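Local coordinates for protein tRNA delta(2)-isopentenylpyrophosphate transferase (Bacillus halodurans, PDB 3EXA) that probably transfers a dimethylallyl group from dimethylallyl diphosphate to the adenine at position 37 of tRNAs that read codons beginning with uridine, at residues V9-V14 with R273-F278; Q137-K142 with R161-L166; L192-L197 with R279-V284. All blocks are in the same frame, centred on the assembly; numbering follows the deposited sequence.

Contact 1: V9-V14 with R273-F278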
loop_
_atom_site.group_PDB
_atom_site.type_symbol
_atom_site.label_atom_id
_atom_site.label_comp_id
_atom_site.label_asym_id
_atom_site.label_seq_id
_atom_site.Cartn_x
_atom_site.Cartn_y
_atom_site.Cartn_z
ATOM N N VAL A 9 -26.349 21.241 -7.390
ATOM C CA VAL A 9 -26.570 20.111 -6.509
ATOM C C VAL A 9 -27.943 20.219 -5.856
ATOM O O VAL A 9 -28.567 21.277 -5.888
ATOM C CB VAL A 9 -25.530 20.114 -5.413
ATOM C CG1 VAL A 9 -24.133 20.183 -6.032
ATOM C CG2 VAL A 9 -25.767 21.324 -4.514
ATOM N N GLY A 10 -28.387 19.131 -5.238
ATOM C CA GLY A 10 -29.683 19.111 -4.585
ATOM C C GLY A 10 -30.261 17.707 -4.648
ATOM O O GLY A 10 -29.776 16.885 -5.419
ATOM N N PRO A 11 -31.286 17.395 -3.842
ATOM C CA PRO A 11 -31.919 16.070 -3.822
ATOM C C PRO A 11 -32.627 15.746 -5.137
ATOM O O PRO A 11 -32.520 16.498 -6.102
ATOM C CB PRO A 11 -32.895 16.177 -2.655
ATOM C CG PRO A 11 -33.286 17.620 -2.696
ATOM C CD PRO A 11 -31.950 18.303 -2.894
ATOM N N THR A 12 -33.353 14.631 -5.170
ATOM C CA THR A 12 -34.082 14.222 -6.373
ATOM C C THR A 12 -35.452 14.879 -6.429
ATOM O O THR A 12 -36.068 15.131 -5.396
ATOM C CB THR A 12 -34.364 12.699 -6.415
ATOM O OG1 THR A 12 -33.381 11.992 -5.649
ATOM C CG2 THR A 12 -34.352 12.194 -7.866
ATOM N N ALA A 13 -35.917 15.133 -7.647
ATOM C CA ALA A 13 -37.226 15.711 -7.899
ATOM C C ALA A 13 -37.367 17.215 -7.698
ATOM O O ALA A 13 -38.479 17.742 -7.739
ATOM C CB ALA A 13 -38.276 14.973 -7.073
ATOM N N VAL A 14 -36.254 17.913 -7.500
ATOM C CA VAL A 14 -36.305 19.364 -7.319
ATOM C C VAL A 14 -36.146 20.130 -8.630
ATOM O O VAL A 14 -36.060 21.352 -8.624
ATOM C CB VAL A 14 -35.209 19.868 -6.347
ATOM C CG1 VAL A 14 -35.562 19.503 -4.920
ATOM C CG2 VAL A 14 -33.867 19.273 -6.725
ATOM N N ARG A 273 -30.858 12.671 3.015
ATOM C CA ARG A 273 -29.435 12.545 3.264
ATOM C C ARG A 273 -28.623 13.363 2.277
ATOM O O ARG A 273 -27.580 13.908 2.626
ATOM C CB ARG A 273 -29.010 11.079 3.200
ATOM C CG ARG A 273 -28.792 10.484 4.573
ATOM C CD ARG A 273 -29.024 8.988 4.621
ATOM N NE ARG A 273 -28.928 8.528 6.001
ATOM C CZ ARG A 273 -29.664 9.007 7.002
ATOM N NH1 ARG A 273 -29.505 8.531 8.230
ATOM N NH2 ARG A 273 -30.566 9.955 6.775
ATOM N N GLN A 274 -29.098 13.456 1.044
ATOM C CA GLN A 274 -28.378 14.226 0.046
ATOM C C GLN A 274 -28.435 15.714 0.379
ATOM O O GLN A 274 -27.462 16.442 0.181
ATOM C CB GLN A 274 -28.954 13.949 -1.341
ATOM C CG GLN A 274 -28.518 12.604 -1.899
ATOM C CD GLN A 274 -27.100 12.638 -2.447
ATOM O OE1 GLN A 274 -26.843 13.259 -3.484
ATOM N NE2 GLN A 274 -26.168 11.977 -1.751
ATOM N N LEU A 275 -29.576 16.155 0.901
ATOM C CA LEU A 275 -29.767 17.551 1.284
ATOM C C LEU A 275 -28.871 17.892 2.472
ATOM O O LEU A 275 -28.225 18.941 2.496
ATOM C CB LEU A 275 -31.235 17.798 1.646
ATOM C CG LEU A 275 -32.095 18.454 0.557
ATOM C CD1 LEU A 275 -33.571 18.204 0.820
ATOM C CD2 LEU A 275 -31.803 19.948 0.543
ATOM N N THR A 276 -28.832 16.997 3.452
ATOM C CA THR A 276 -28.012 17.207 4.629
ATOM C C THR A 276 -26.550 17.366 4.230
ATOM O O THR A 276 -25.863 18.278 4.691
ATOM C CB THR A 276 -28.175 16.040 5.628
ATOM O OG1 THR A 276 -29.411 16.207 6.337
ATOM C CG2 THR A 276 -27.020 16.000 6.620
ATOM N N TRP A 277 -26.078 16.501 3.348
ATOM C CA TRP A 277 -24.708 16.595 2.912
ATOM C C TRP A 277 -24.405 17.931 2.247
ATOM O O TRP A 277 -23.419 18.568 2.591
ATOM C CB TRP A 277 -24.378 15.471 1.946
ATOM C CG TRP A 277 -22.956 15.482 1.531
ATOM C CD1 TRP A 277 -22.477 15.294 0.275
ATOM C CD2 TRP A 277 -21.813 15.650 2.383
ATOM N NE1 TRP A 277 -21.103 15.336 0.280
ATOM C CE2 TRP A 277 -20.667 15.563 1.561
ATOM C CE3 TRP A 277 -21.640 15.888 3.760
ATOM C CZ2 TRP A 277 -19.367 15.675 2.069
ATOM C CZ3 TRP A 277 -20.343 16.003 4.265
ATOM C CH2 TRP A 277 -19.225 15.906 3.417
ATOM N N PHE A 278 -25.235 18.371 1.302
ATOM C CA PHE A 278 -24.960 19.640 0.636
ATOM C C PHE A 278 -25.182 20.860 1.521
ATOM O O PHE A 278 -24.477 21.860 1.385
ATOM C CB PHE A 278 -25.772 19.753 -0.656
ATOM C CG PHE A 278 -25.308 18.817 -1.722
ATOM C CD1 PHE A 278 -26.179 17.895 -2.281
ATOM C CD2 PHE A 278 -23.970 18.806 -2.113
ATOM C CE1 PHE A 278 -25.724 16.958 -3.210
ATOM C CE2 PHE A 278 -23.499 17.874 -3.042
ATOM C CZ PHE A 278 -24.378 16.947 -3.593
#

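Contact 2: Q137-K142 with R161-L166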
loop_
_atom_site.group_PDB
_atom_site.type_symbol
_atom_site.label_atom_id
_atom_site.label_comp_id
_atom_site.label_asym_id
_atom_site.label_seq_id
_atom_site.Cartn_x
_atom_site.Cartn_y
_atom_site.Cartn_z
ATOM N N GLN A 137 14.183 -8.106 21.419
ATOM C CA GLN A 137 13.265 -7.526 22.387
ATOM C C GLN A 137 13.395 -5.999 22.362
ATOM O O GLN A 137 12.503 -5.289 22.836
ATOM C CB GLN A 137 13.527 -8.052 23.800
ATOM C CG GLN A 137 14.703 -7.409 24.481
ATOM C CD GLN A 137 14.664 -7.570 25.986
ATOM O OE1 GLN A 137 15.563 -7.104 26.688
ATOM N NE2 GLN A 137 13.623 -8.228 26.492
ATOM N N ALA A 138 14.503 -5.491 21.820
ATOM C CA ALA A 138 14.690 -4.040 21.713
ATOM C C ALA A 138 13.689 -3.511 20.680
ATOM O O ALA A 138 13.102 -2.433 20.841
ATOM C CB ALA A 138 16.113 -3.709 21.280
ATOM N N LEU A 139 13.498 -4.284 19.614
ATOM C CA LEU A 139 12.558 -3.926 18.560
ATOM C C LEU A 139 11.154 -4.027 19.152
ATOM O O LEU A 139 10.218 -3.341 18.728
ATOM C CB LEU A 139 12.681 -4.894 17.387
ATOM C CG LEU A 139 11.646 -4.644 16.295
ATOM C CD1 LEU A 139 11.925 -3.310 15.670
ATOM C CD2 LEU A 139 11.690 -5.744 15.256
ATOM N N HIS A 140 11.043 -4.901 20.146
ATOM C CA HIS A 140 9.804 -5.141 20.854
ATOM C C HIS A 140 9.566 -3.962 21.787
ATOM O O HIS A 140 8.441 -3.475 21.920
ATOM C CB HIS A 140 9.914 -6.448 21.644
ATOM C CG HIS A 140 8.605 -6.958 22.154
ATOM N ND1 HIS A 140 8.094 -6.602 23.384
ATOM C CD2 HIS A 140 7.688 -7.779 21.590
ATOM C CE1 HIS A 140 6.919 -7.183 23.555
ATOM N NE2 HIS A 140 6.649 -7.900 22.479
ATOM N N ASP A 141 10.629 -3.490 22.427
ATOM C CA ASP A 141 10.484 -2.350 23.322
ATOM C C ASP A 141 10.093 -1.125 22.502
ATOM O O ASP A 141 9.349 -0.267 22.978
ATOM C CB ASP A 141 11.779 -2.083 24.097
ATOM C CG ASP A 141 12.104 -3.191 25.089
ATOM O OD1 ASP A 141 11.169 -3.700 25.747
ATOM O OD2 ASP A 141 13.294 -3.549 25.220
ATOM N N LYS A 142 10.585 -1.056 21.266
ATOM C CA LYS A 142 10.271 0.066 20.384
ATOM C C LYS A 142 8.768 0.154 20.160
ATOM O O LYS A 142 8.177 1.230 20.232
ATOM C CB LYS A 142 10.972 -0.094 19.030
ATOM C CG LYS A 142 10.581 0.979 18.007
ATOM C CD LYS A 142 11.262 0.760 16.655
ATOM C CE LYS A 142 12.746 1.140 16.680
ATOM N NZ LYS A 142 12.984 2.621 16.793
ATOM N N ARG A 161 6.176 -10.413 13.222
ATOM C CA ARG A 161 4.881 -9.854 13.578
ATOM C C ARG A 161 5.043 -8.485 14.248
ATOM O O ARG A 161 4.132 -7.661 14.219
ATOM C CB ARG A 161 4.140 -10.825 14.500
ATOM C CG ARG A 161 2.711 -10.434 14.825
ATOM C CD ARG A 161 2.017 -11.550 15.600
ATOM N NE ARG A 161 0.698 -11.157 16.095
ATOM C CZ ARG A 161 -0.137 -11.976 16.730
ATOM N NH1 ARG A 161 0.206 -13.240 16.950
ATOM N NH2 ARG A 161 -1.315 -11.530 17.147
ATOM N N VAL A 162 6.205 -8.242 14.848
ATOM C CA VAL A 162 6.467 -6.960 15.488
ATOM C C VAL A 162 6.775 -5.934 14.404
ATOM O O VAL A 162 6.352 -4.787 14.487
ATOM C CB VAL A 162 7.649 -7.059 16.471
ATOM C CG1 VAL A 162 8.065 -5.671 16.954
ATOM C CG2 VAL A 162 7.250 -7.928 17.655
ATOM N N ILE A 163 7.505 -6.340 13.377
ATOM C CA ILE A 163 7.802 -5.409 12.297
ATOM C C ILE A 163 6.496 -5.000 11.614
ATOM O O ILE A 163 6.312 -3.849 11.236
ATOM C CB ILE A 163 8.744 -6.042 11.254
ATOM C CG1 ILE A 163 10.166 -6.087 11.820
ATOM C CG2 ILE A 163 8.687 -5.257 9.944
ATOM C CD1 ILE A 163 11.165 -6.736 10.922
ATOM N N ARG A 164 5.596 -5.962 11.454
ATOM C CA ARG A 164 4.310 -5.711 10.819
ATOM C C ARG A 164 3.532 -4.651 11.599
ATOM O O ARG A 164 2.954 -3.737 11.016
ATOM C CB ARG A 164 3.517 -7.017 10.756
ATOM C CG ARG A 164 2.031 -6.857 10.489
ATOM C CD ARG A 164 1.746 -6.350 9.086
ATOM N NE ARG A 164 0.870 -7.263 8.355
ATOM C CZ ARG A 164 -0.329 -7.659 8.776
ATOM N NH1 ARG A 164 -0.813 -7.228 9.935
ATOM N NH2 ARG A 164 -1.046 -8.496 8.038
ATOM N N ALA A 165 3.524 -4.778 12.922
ATOM C CA ALA A 165 2.813 -3.834 13.781
ATOM C C ALA A 165 3.358 -2.416 13.649
ATOM O O ALA A 165 2.595 -1.453 13.597
ATOM C CB ALA A 165 2.901 -4.283 15.233
ATOM N N LEU A 166 4.678 -2.289 13.600
ATOM C CA LEU A 166 5.290 -0.976 13.488
ATOM C C LEU A 166 5.038 -0.342 12.118
ATOM O O LEU A 166 4.972 0.881 12.003
ATOM C CB LEU A 166 6.798 -1.065 13.762
ATOM C CG LEU A 166 7.229 -1.599 15.145
ATOM C CD1 LEU A 166 8.705 -1.993 15.125
ATOM C CD2 LEU A 166 6.972 -0.548 16.209
#

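Contact 3: L192-L197 with R279-V284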
loop_
_atom_site.group_PDB
_atom_site.type_symbol
_atom_site.label_atom_id
_atom_site.label_comp_id
_atom_site.label_asym_id
_atom_site.label_seq_id
_atom_site.Cartn_x
_atom_site.Cartn_y
_atom_site.Cartn_z
ATOM N N LEU A 192 -15.203 28.233 -9.007
ATOM C CA LEU A 192 -16.462 27.549 -8.803
ATOM C C LEU A 192 -17.597 28.357 -8.195
ATOM O O LEU A 192 -17.400 29.208 -7.321
ATOM C CB LEU A 192 -16.226 26.285 -7.966
ATOM C CG LEU A 192 -17.412 25.343 -7.676
ATOM C CD1 LEU A 192 -16.893 23.955 -7.418
ATOM C CD2 LEU A 192 -18.206 25.837 -6.471
ATOM N N VAL A 193 -18.790 28.071 -8.711
ATOM C CA VAL A 193 -20.043 28.650 -8.267
ATOM C C VAL A 193 -20.937 27.422 -8.071
ATOM O O VAL A 193 -21.232 26.676 -9.014
ATOM C CB VAL A 193 -20.659 29.595 -9.324
ATOM C CG1 VAL A 193 -22.028 30.072 -8.860
ATOM C CG2 VAL A 193 -19.748 30.797 -9.539
HETATM N N MSE A 194 -21.331 27.199 -6.825
HETATM C CA MSE A 194 -22.156 26.064 -6.476
HETATM C C MSE A 194 -23.523 26.538 -5.999
HETATM O O MSE A 194 -23.616 27.330 -5.065
HETATM C CB MSE A 194 -21.464 25.275 -5.370
HETATM C CG MSE A 194 -21.781 23.802 -5.369
HETATM SE SE MSE A 194 -20.598 22.801 -4.207
HETATM C CE MSE A 194 -21.910 21.606 -3.445
ATOM N N ILE A 195 -24.582 26.064 -6.643
ATOM C CA ILE A 195 -25.936 26.446 -6.251
ATOM C C ILE A 195 -26.690 25.198 -5.829
ATOM O O ILE A 195 -26.430 24.112 -6.338
ATOM C CB ILE A 195 -26.714 27.098 -7.419
ATOM C CG1 ILE A 195 -26.771 26.127 -8.594
ATOM C CG2 ILE A 195 -26.053 28.417 -7.839
ATOM C CD1 ILE A 195 -27.632 26.591 -9.729
ATOM N N GLY A 196 -27.623 25.344 -4.899
ATOM C CA GLY A 196 -28.389 24.192 -4.460
ATOM C C GLY A 196 -29.874 24.440 -4.620
ATOM O O GLY A 196 -30.353 25.543 -4.356
ATOM N N LEU A 197 -30.597 23.419 -5.076
ATOM C CA LEU A 197 -32.042 23.496 -5.263
ATOM C C LEU A 197 -32.724 22.694 -4.154
ATOM O O LEU A 197 -32.416 21.517 -3.955
ATOM C CB LEU A 197 -32.423 22.934 -6.635
ATOM C CG LEU A 197 -31.644 23.555 -7.808
ATOM C CD1 LEU A 197 -32.219 23.057 -9.128
ATOM C CD2 LEU A 197 -31.718 25.073 -7.732
ATOM N N ARG A 279 -26.154 20.770 2.424
ATOM C CA ARG A 279 -26.440 21.858 3.351
ATOM C C ARG A 279 -25.217 22.065 4.229
ATOM O O ARG A 279 -24.984 23.157 4.754
ATOM C CB ARG A 279 -27.641 21.520 4.242
ATOM C CG ARG A 279 -28.990 21.855 3.643
ATOM C CD ARG A 279 -29.122 23.359 3.463
ATOM N NE ARG A 279 -30.442 23.769 2.986
ATOM C CZ ARG A 279 -30.833 25.036 2.883
ATOM N NH1 ARG A 279 -30.004 26.018 3.226
ATOM N NH2 ARG A 279 -32.047 25.327 2.441
ATOM N N ASN A 280 -24.434 21.005 4.379
ATOM C CA ASN A 280 -23.232 21.048 5.200
ATOM C C ASN A 280 -22.036 21.565 4.414
ATOM O O ASN A 280 -20.946 21.710 4.965
ATOM C CB ASN A 280 -22.923 19.650 5.740
ATOM C CG ASN A 280 -22.352 19.684 7.139
ATOM O OD1 ASN A 280 -21.824 18.690 7.631
ATOM N ND2 ASN A 280 -22.468 20.831 7.795
ATOM N N LYS A 281 -22.226 21.835 3.125
ATOM C CA LYS A 281 -21.126 22.351 2.306
ATOM C C LYS A 281 -21.182 23.879 2.219
ATOM O O LYS A 281 -22.168 24.441 1.761
ATOM C CB LYS A 281 -21.179 21.751 0.895
ATOM C CG LYS A 281 -20.963 20.247 0.848
ATOM C CD LYS A 281 -19.771 19.891 -0.016
ATOM C CE LYS A 281 -18.486 20.493 0.536
ATOM N NZ LYS A 281 -17.317 20.219 -0.352
ATOM N N ALA A 282 -20.126 24.546 2.669
ATOM C CA ALA A 282 -20.082 26.004 2.620
ATOM C C ALA A 282 -19.859 26.462 1.177
ATOM O O ALA A 282 -19.248 25.743 0.381
ATOM C CB ALA A 282 -18.961 26.533 3.527
ATOM N N ASN A 283 -20.353 27.655 0.851
ATOM C CA ASN A 283 -20.228 28.212 -0.495
ATOM C C ASN A 283 -21.312 27.681 -1.446
ATOM O O ASN A 283 -21.166 27.741 -2.669
ATOM C CB ASN A 283 -18.835 27.921 -1.058
ATOM C CG ASN A 283 -17.736 28.552 -0.228
ATOM O OD1 ASN A 283 -16.565 28.188 -0.341
ATOM N ND2 ASN A 283 -18.110 29.515 0.608
ATOM N N VAL A 284 -22.398 27.158 -0.876
ATOM C CA VAL A 284 -23.517 26.647 -1.660
ATOM C C VAL A 284 -24.713 27.580 -1.497
ATOM O O VAL A 284 -25.347 27.631 -0.439
ATOM C CB VAL A 284 -23.931 25.222 -1.217
ATOM C CG1 VAL A 284 -25.123 24.747 -2.051
ATOM C CG2 VAL A 284 -22.761 24.258 -1.387
#

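Contact 1: V9-V14 with R273-F278
Val-9 sits over one face of the Phe-278 ring, and one turn earlier on the helix Leu-275 wedges against the ring of Pro-11. Val-9 CB stands 3.6 Å from the centroid of the Phe-278 ring and 2° off its normal, a CH-pi contact over the centre of the face. The two methyls then spread across that face: CG2 is 3.8 Å from CG of Phe-278, near the root of the ring, while CG1 reaches CE2 on the far half. CG of Phe-278, anti to its carbonyl carbon (chi1 -70°), carries the ring in beside Val-9, and chi2 turns its face to CB. The side chains of Pro-11 and Leu-275 cross obliquely, and Pro-11 CD meets Leu-275 CG at 3.5 Å, tighter than usual for two carbons. No hydrogen bond joins the segments. Gly-10, between Val-9 and Pro-11, has phi 149°, where a CB would be jammed against the preceding carbonyl oxygen. Gly-10 to Val-14 belong to the P-loop, predicted to bind ATP, and Pro-11 O accepts a hydrogen bond from Lys-16 NZ. Strand 191-198 pairs with Val-9 and touches Phe-278 through Met-194; helix 102-110 adds Val-105 to Phe-278, strand 284-288 brings Trp-286 to Leu-275 and Phe-278, and Leu-204 of helix 201-218 packs on Pro-11.

Contact 2: Q137-K142 with R161-L166
Leu-139 packs against Val-162, Ile-163 and Leu-166 in an apolar contact between helices 136-144 and 159-171, its centre about 40 Å from the centre of the chain. The short helical segments run in nearly the same direction, 27° apart, with axes 9.9 Å from each other at closest approach. Leu-139 is the central side chain. With CG anti to the backbone N (chi1 175°) it extends into the interface, where CD1 meets Leu-166 CD1 at 3.5 Å and CD2 meets Ile-163 CG1 at 3.8 Å, the Leu-139 and Ile-163 side chains crossing at about a right angle. Val-162 slides past it in the opposite direction, CG1 lying 3.8 Å from Leu-139 CG. Both helices belong to the helical insertion between helix 102-110 and strand 191-198 of the P-loop core, and residues 160-164 probably meet the tRNA. Phe-130, Val-131 and Leu-127 of helix 121-133 complete the apolar cluster. At its borders, His-140 CD2 lies 4.0 Å from Val-162 CG2 while NE2 is hydrogen-bonded to Ile-154 O. On the other flank the aliphatic CD of Lys-142 passes 4.1 Å from Leu-166 CD1; its chain then bends at chi3 and chi4, and Lys-142 makes a cation-pi contact with Phe-130.

Contact 3: L192-L197 with R279-V284
Val-284 fills the junction between the backbone of strand 191-198 and the long side chain of Met-194, which is present as selenomethionine. The apolar part of the contact is carried by the two valine methyls. CG2 lies against the end of Met-194, 3.5 Å from CE, a tight approach, and 3.8 Å from SE. The selenomethionine leaves its strand with CG anti to the backbone N (chi1 -151°), and a bend at chi3 (139°) sets CE beside that methyl; Lys-281 CD is a looser neighbour of CE at 4.4 Å. CG1 rests over the peptide of Gly-196, 3.8 Å from N. A CB on Gly-196 would come within 3.2 Å of Val-284 CG1, which leaves little room there for a side chain. An alanine in place of Val-284 would probably leave CE of Met-194 less confined on this side and open a gap beside the N of Gly-196. The polar part is slight. Val-284 CA points its hydrogen at Met-194 O (3.5 Å between CA and O, 149° at the hydrogen), and no conventional hydrogen bond links the segments; Met-194 pairs with Thr-285 one residue further on, in the parallel sheet of the P-loop core. Lys-281 sends NZ to a weak hydrogen bond with Asn-106 OD1. Within the two segments, then, the fit rests on methyl packing and one CA-H...O contact, and the conventional sheet bonding of Met-194 on this side begins at Thr-285.

In the fold
Contacts 1 and 3 sit in the P-loop core with centres 11 Å apart, and the centre of contact 2 lies about 48 Å from theirs, in the helical insertion. Contacts 1 and 3 share elements: strand 191-198 pairs with Val-9, Val-9 N being 3.1 Å from Ile-195 O, and helix 256-279 supplies residues 273-278 before leading into residues 279-284. Met-194 CE, 3.7 Å from Val-9 CG1, joins the two in one apolar layer. Contact 1 is fully buried and uses an aromatic face; contact 3 is partly buried, with Asn-283 exposed; contact 2 is a buried aliphatic helix pair edged by polar side chains. None has a hydrogen bond between its own segments.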